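Local coordinates for GDNF family receptor alpha-3 (Homo sapiens, PDB 2GH0), which serves as a receptor for the growth factor artemin, whose binding leads to autophosphorylation and activation of RET, at residues A141-G144 with L145-T148; E55-E59 with P60-G64; V94-C98 with L99-R103. One frame throughout, in Å; residues are numbered along the deposited sequence.

In the fold
From the N terminus, interaction 2 (55-59 with 60-64) comes first: it closes the short break between helix 43-56 and helix 59-66, in the first GDNF/GAS1 domain. Interaction 3 (94-98 with 99-103) caps the start of helix 98-106, which the Cys98–Cys166 disulfide ties to a distant part of the chain. Interaction 1 (141-144 with 145-148) turns the chain out of helix 135-143 toward strand 152-154. The three are in series, neither nested nor crossing. Interaction 1 touches interaction 2, Leu143 of helix 135-143 lying against Gln63 of helix 59-66. Interactions 2 and 3 lie on opposite sides of the chain's centre, their own centres about 28 Å apart.

Interaction 1: residues A141-G144 with L145-T148; sequences AYLG and LIGT
From Leu143 to Ile146 a type I beta turn, overlapped by a type II turn from Leu145 to Thr148, leads the chain out of helix 135-143. Ala141 comes first; its O comes within 4.0 Å of Leu145 CG, and its small methyl suits the packing on Asp117 of helix 109-121. At the helix end Tyr142 O accepts from Leu145 N at 3.0 Å, the donor standing 55° out of the carbonyl plane. Leu143 O closes the type I turn, taking Ile146 N at 3.1 Å, and a water donates both to Leu143 O and to Ile146 O. Leu143 CD2 lies 4.0 Å from Ile146 CD1; branched apolar groups suit this buried place, where both press on Phe54 and Leu66 of helices 43-56 and 59-66. Gly144 follows, its O bound by Arg114. At the third position of the type II turn, Gly147 has a phi of 101°, where a CB would jam against Ile146 O. Thr148 N closes that turn on Leu145 O. Thr148 sets OG1 between its backbone N and carbonyl carbon (chi1 68°), bringing the hydroxyl, itself hydrogen-bonded by Met150 N, back to Leu145 O: OG1 donates at 2.6 Å, in the carbonyl plane on a lone pair.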
# COMPACT_ATOMS: atom_id res chain seq x y z
N ALA C 141 8.40 44.93 -21.60
CA ALA C 141 8.45 45.90 -20.48
C ALA C 141 7.07 46.13 -19.84
O ALA C 141 6.93 46.26 -18.62
CB ALA C 141 9.00 47.23 -20.97
N TYR C 142 6.04 46.18 -20.67
CA TYR C 142 4.64 46.20 -20.19
C TYR C 142 4.32 44.97 -19.34
O TYR C 142 3.88 45.12 -18.19
CB TYR C 142 3.68 46.29 -21.38
CG TYR C 142 2.21 46.25 -20.96
CD1 TYR C 142 1.58 47.38 -20.43
CD2 TYR C 142 1.46 45.08 -21.09
CE1 TYR C 142 0.21 47.33 -20.05
CE2 TYR C 142 0.09 45.03 -20.70
CZ TYR C 142 -0.50 46.17 -20.15
OH TYR C 142 -1.83 46.01 -19.74
N LEU C 143 4.59 43.77 -19.86
CA LEU C 143 4.32 42.55 -19.09
C LEU C 143 5.17 42.43 -17.84
O LEU C 143 4.73 41.90 -16.83
CB LEU C 143 4.37 41.26 -19.95
CG LEU C 143 3.45 41.24 -21.21
CD1 LEU C 143 3.64 39.89 -21.82
CD2 LEU C 143 2.05 41.40 -20.83
N GLY C 144 6.36 42.99 -17.90
CA GLY C 144 7.27 43.14 -16.73
C GLY C 144 6.74 43.97 -15.56
O GLY C 144 7.33 43.96 -14.47
N LEU C 145 5.60 44.64 -15.72
CA LEU C 145 4.99 45.38 -14.59
C LEU C 145 3.95 44.53 -13.83
O LEU C 145 3.59 44.86 -12.70
CB LEU C 145 4.39 46.75 -15.06
CG LEU C 145 5.45 47.84 -15.29
CD1 LEU C 145 4.81 48.95 -16.09
CD2 LEU C 145 5.98 48.36 -13.99
N ILE C 146 3.59 43.37 -14.39
CA ILE C 146 2.55 42.53 -13.81
C ILE C 146 3.08 41.77 -12.61
O ILE C 146 4.11 41.10 -12.70
CB ILE C 146 1.92 41.62 -14.87
CG1 ILE C 146 1.25 42.48 -15.88
CG2 ILE C 146 0.75 40.81 -14.30
CD1 ILE C 146 0.81 41.77 -17.05
N GLY C 147 2.44 41.99 -11.45
CA GLY C 147 3.00 41.51 -10.17
C GLY C 147 3.71 42.62 -9.35
O GLY C 147 4.14 42.36 -8.20
N THR C 148 3.87 43.81 -9.92
CA THR C 148 4.41 44.94 -9.14
C THR C 148 3.26 45.75 -8.55
O THR C 148 2.09 45.47 -8.81
CB THR C 148 5.26 45.89 -10.00
OG1 THR C 148 4.40 46.57 -10.96
CG2 THR C 148 6.43 45.17 -10.71
O HOH W 1 5.86 40.68 -14.62

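Interaction 2: residues E55-E59 with P60-G64; sequences EKAAE and PHAQG
Ala57 and Ala62 meet methyl to methyl on the tightly packed side of this helix-to-helix link, their CB atoms 4.1 Å apart. Ala57 has just left helix 43-56 and rests on Leu28, while Ala62 is covered by Phe53 and Phe54; at both places a small side chain allows close approach. Beside them the backbone is firmly joined: Ala62 N donates to Ala58 O, and Gln63 N to Glu59 O, each at 2.9 Å. Gln63 places CG beside its backbone N (chi1 -69°), 3.3 Å from that same Glu59 O, and then runs extended; the side chain also packs on Leu139 and Leu143.

The looser side is bridged by water. Ala58 CB approaches His61 ND1 obliquely at 3.5 Å, and one water joins that nitrogen to Ala58 N. A second water donates to Glu59 OE1 and accepts from Gln63 NE2, linking two polar ends one helical turn apart; OE1 also forms a salt bridge with Arg140 of helix 135-143. Exposed Pro60 has no N-H, but first-turn amides have no helical carbonyl to bind, so nothing is lost. Proline in the first turn is common at helix N termini; here it opens helix 59-66 in a tight helix-to-helix connection, two residues after helix 43-56 ends.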
# COMPACT_ATOMS: atom_id res chain seq x y z
N GLU C 55 8.72 36.46 -15.82
CA GLU C 55 10.14 36.34 -15.85
C GLU C 55 10.66 35.03 -16.50
O GLU C 55 11.67 35.07 -17.23
CB GLU C 55 10.65 36.42 -14.43
CG GLU C 55 12.06 36.38 -14.34
CD GLU C 55 12.53 36.75 -12.95
OE1 GLU C 55 11.67 36.91 -12.03
OE2 GLU C 55 13.78 36.89 -12.79
N LYS C 56 9.98 33.92 -16.21
CA LYS C 56 10.47 32.59 -16.55
C LYS C 56 9.83 31.96 -17.80
O LYS C 56 10.49 31.20 -18.50
CB LYS C 56 10.39 31.65 -15.33
CG LYS C 56 11.25 32.10 -14.12
CD LYS C 56 12.70 32.28 -14.48
CE LYS C 56 13.54 32.94 -13.34
NZ LYS C 56 14.98 32.59 -13.56
N ALA C 57 8.59 32.29 -18.09
CA ALA C 57 7.87 31.67 -19.21
C ALA C 57 8.45 32.20 -20.52
O ALA C 57 8.84 33.36 -20.57
CB ALA C 57 6.40 32.03 -19.15
N ALA C 58 8.44 31.40 -21.60
CA ALA C 58 8.91 31.93 -22.90
C ALA C 58 8.06 33.14 -23.26
O ALA C 58 6.81 33.08 -23.06
CB ALA C 58 8.84 30.81 -23.98
N GLU C 59 8.67 34.22 -23.79
CA GLU C 59 7.91 35.42 -24.08
C GLU C 59 6.72 35.11 -24.99
O GLU C 59 5.62 35.64 -24.77
CB GLU C 59 8.73 36.56 -24.68
CG GLU C 59 9.67 37.24 -23.73
CD GLU C 59 10.85 37.87 -24.45
OE1 GLU C 59 10.59 38.86 -25.18
OE2 GLU C 59 12.01 37.38 -24.30
N PRO C 60 6.94 34.29 -26.03
CA PRO C 60 5.77 34.07 -26.87
C PRO C 60 4.58 33.35 -26.15
O PRO C 60 3.45 33.57 -26.51
CB PRO C 60 6.33 33.25 -28.03
CG PRO C 60 7.86 33.50 -28.01
CD PRO C 60 8.18 33.62 -26.56
N HIS C 61 4.88 32.42 -25.23
CA HIS C 61 3.83 31.78 -24.43
C HIS C 61 3.14 32.75 -23.49
O HIS C 61 1.92 32.80 -23.37
CB HIS C 61 4.38 30.56 -23.63
CG HIS C 61 4.80 29.43 -24.51
ND1 HIS C 61 5.98 28.76 -24.35
CD2 HIS C 61 4.17 28.86 -25.57
CE1 HIS C 61 6.09 27.82 -25.29
NE2 HIS C 61 5.01 27.87 -26.05
N ALA C 62 3.93 33.55 -22.83
CA ALA C 62 3.36 34.55 -21.91
C ALA C 62 2.48 35.60 -22.63
O ALA C 62 1.37 35.99 -22.16
CB ALA C 62 4.56 35.17 -21.06
N GLN C 63 2.92 36.06 -23.82
CA GLN C 63 2.11 37.03 -24.61
C GLN C 63 0.91 36.41 -25.25
O GLN C 63 -0.12 37.06 -25.39
CB GLN C 63 3.05 37.63 -25.69
CG GLN C 63 4.09 38.53 -24.88
CD GLN C 63 5.15 39.17 -25.72
OE1 GLN C 63 5.05 39.17 -26.94
NE2 GLN C 63 6.16 39.72 -25.06
N GLY C 64 0.99 35.13 -25.59
CA GLY C 64 -0.19 34.41 -26.11
C GLY C 64 -1.26 34.31 -25.02
O GLY C 64 -2.47 34.48 -25.29
O HOH W 2 7.29 28.83 -21.92
O HOH W 3 8.60 40.71 -26.31

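Interaction 3: residues V94-C98 with L99-R103; sequences VAPNC and LELRR
Asn97 and Leu99 run alongside each other in the same direction, and the Asn97 amide oxygen does the touching. OD1 accepts from Leu99 N at 3.0 Å, a bent bond (N-H...O angle 135°) in which the donor stands 38° above the plane of the amide. The same oxygen lies 3.3 Å from Leu99 CB. Asn97 is the N-cap of helix 98-106, and asparagine suits the post because its short side chain can fold back to an amide in the first turn. With CG anti to the backbone N (chi1 -180°), the group lies beside its own carbonyl carbon. Leu99 suits its place by packing on Leu174 and Cys178.

Around this cap the regular bonds of the first turn begin. Asn97 O accepts from Leu101 N at 3.0 Å in a nearly straight bond, and Cys98 O from Arg102 N, also at 3.0 Å. Leu101 CB settles 3.4 Å from Cys98 O, and its CD1 meets Pro96 CG at 4.0 Å, the two side chains crossing at a slant. This is a hydrophobic staple: the residue just before the N-cap packs on the one four places after it, and a stiff proline ring and a leucine supply its apolar halves.

Further out, other parts of the chain position these groups. Cys98 turns SG away from the turn into its disulfide with Cys166, Asn97 ND2 is hydrogen-bonded to Ser171 OG, and backbone bonds join Pro96 and Cys98 to Thr167. Arg102 leads away from the cap, bending at chi3, to a salt bridge with Glu177 of helix 175-186. Both ends of the Asn97 amide are therefore engaged, OD1 within the turn and ND2 outside it, which should fix its flip: the oxygen faces the helix amide, and the NH2 faces the serine hydroxyl.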
# COMPACT_ATOMS: atom_id res chain seq x y z
N VAL C 94 -9.42 48.78 -3.13
CA VAL C 94 -9.61 50.24 -3.32
C VAL C 94 -8.56 50.77 -4.27
O VAL C 94 -7.35 50.62 -3.99
CB VAL C 94 -9.54 51.02 -2.00
CG1 VAL C 94 -9.85 52.53 -2.22
CG2 VAL C 94 -10.46 50.38 -0.94
N ALA C 95 -9.00 51.39 -5.38
CA ALA C 95 -8.08 52.04 -6.33
C ALA C 95 -7.55 53.34 -5.73
O ALA C 95 -8.35 54.25 -5.42
CB ALA C 95 -8.76 52.29 -7.65
N PRO C 96 -6.22 53.46 -5.55
CA PRO C 96 -5.68 54.67 -4.95
C PRO C 96 -5.40 55.75 -5.97
O PRO C 96 -5.60 55.54 -7.15
CB PRO C 96 -4.36 54.19 -4.35
CG PRO C 96 -3.91 53.17 -5.27
CD PRO C 96 -5.15 52.50 -5.86
N ASN C 97 -4.95 56.91 -5.51
CA ASN C 97 -4.52 57.95 -6.45
C ASN C 97 -3.31 57.44 -7.25
O ASN C 97 -2.44 56.70 -6.72
CB ASN C 97 -4.21 59.24 -5.70
CG ASN C 97 -3.78 60.33 -6.62
OD1 ASN C 97 -2.60 60.43 -6.93
ND2 ASN C 97 -4.73 61.18 -7.07
N CYS C 98 -3.26 57.73 -8.53
CA CYS C 98 -2.15 57.14 -9.33
C CYS C 98 -0.75 57.53 -8.85
O CYS C 98 0.18 56.70 -8.96
CB CYS C 98 -2.26 57.53 -10.77
SG CYS C 98 -3.72 56.80 -11.59
N LEU C 99 -0.62 58.80 -8.41
CA LEU C 99 0.65 59.38 -7.91
C LEU C 99 1.10 58.78 -6.58
O LEU C 99 2.30 58.55 -6.40
CB LEU C 99 0.57 60.92 -7.78
CG LEU C 99 0.31 61.64 -9.11
CD1 LEU C 99 0.08 63.10 -8.82
CD2 LEU C 99 1.44 61.37 -10.13
N GLU C 100 0.16 58.52 -5.67
CA GLU C 100 0.43 57.61 -4.51
C GLU C 100 0.88 56.19 -4.83
O GLU C 100 1.79 55.65 -4.20
CB GLU C 100 -0.83 57.55 -3.65
CG GLU C 100 -1.01 58.90 -3.02
CD GLU C 100 0.33 59.40 -2.48
OE1 GLU C 100 0.95 58.53 -1.72
OE2 GLU C 100 0.75 60.61 -2.78
N LEU C 101 0.19 55.56 -5.75
CA LEU C 101 0.62 54.25 -6.25
C LEU C 101 2.08 54.22 -6.80
O LEU C 101 2.87 53.31 -6.47
CB LEU C 101 -0.37 53.81 -7.34
CG LEU C 101 -0.37 52.34 -7.75
CD1 LEU C 101 -0.57 51.38 -6.51
CD2 LEU C 101 -1.41 52.07 -8.90
N ARG C 102 2.42 55.16 -7.70
CA ARG C 102 3.80 55.28 -8.17
C ARG C 102 4.80 55.48 -7.04
O ARG C 102 5.91 54.99 -7.10
CB ARG C 102 3.95 56.47 -9.12
CG ARG C 102 5.24 56.38 -9.97
CD ARG C 102 5.38 57.53 -11.01
NE ARG C 102 5.24 58.84 -10.34
CZ ARG C 102 5.14 60.00 -10.99
NH1 ARG C 102 5.24 60.00 -12.30
NH2 ARG C 102 4.99 61.15 -10.33
N ARG C 103 4.39 56.21 -6.02
CA ARG C 103 5.26 56.45 -4.85
C ARG C 103 5.54 55.14 -4.09
O ARG C 103 6.69 54.98 -3.43
CB ARG C 103 4.61 57.41 -3.91
CG ARG C 103 5.64 57.85 -2.76
CD ARG C 103 5.10 59.06 -2.11
NE ARG C 103 4.88 58.84 -0.68
CZ ARG C 103 3.84 58.14 -0.20
NH1 ARG C 103 2.92 57.57 -1.04
NH2 ARG C 103 3.75 58.02 1.14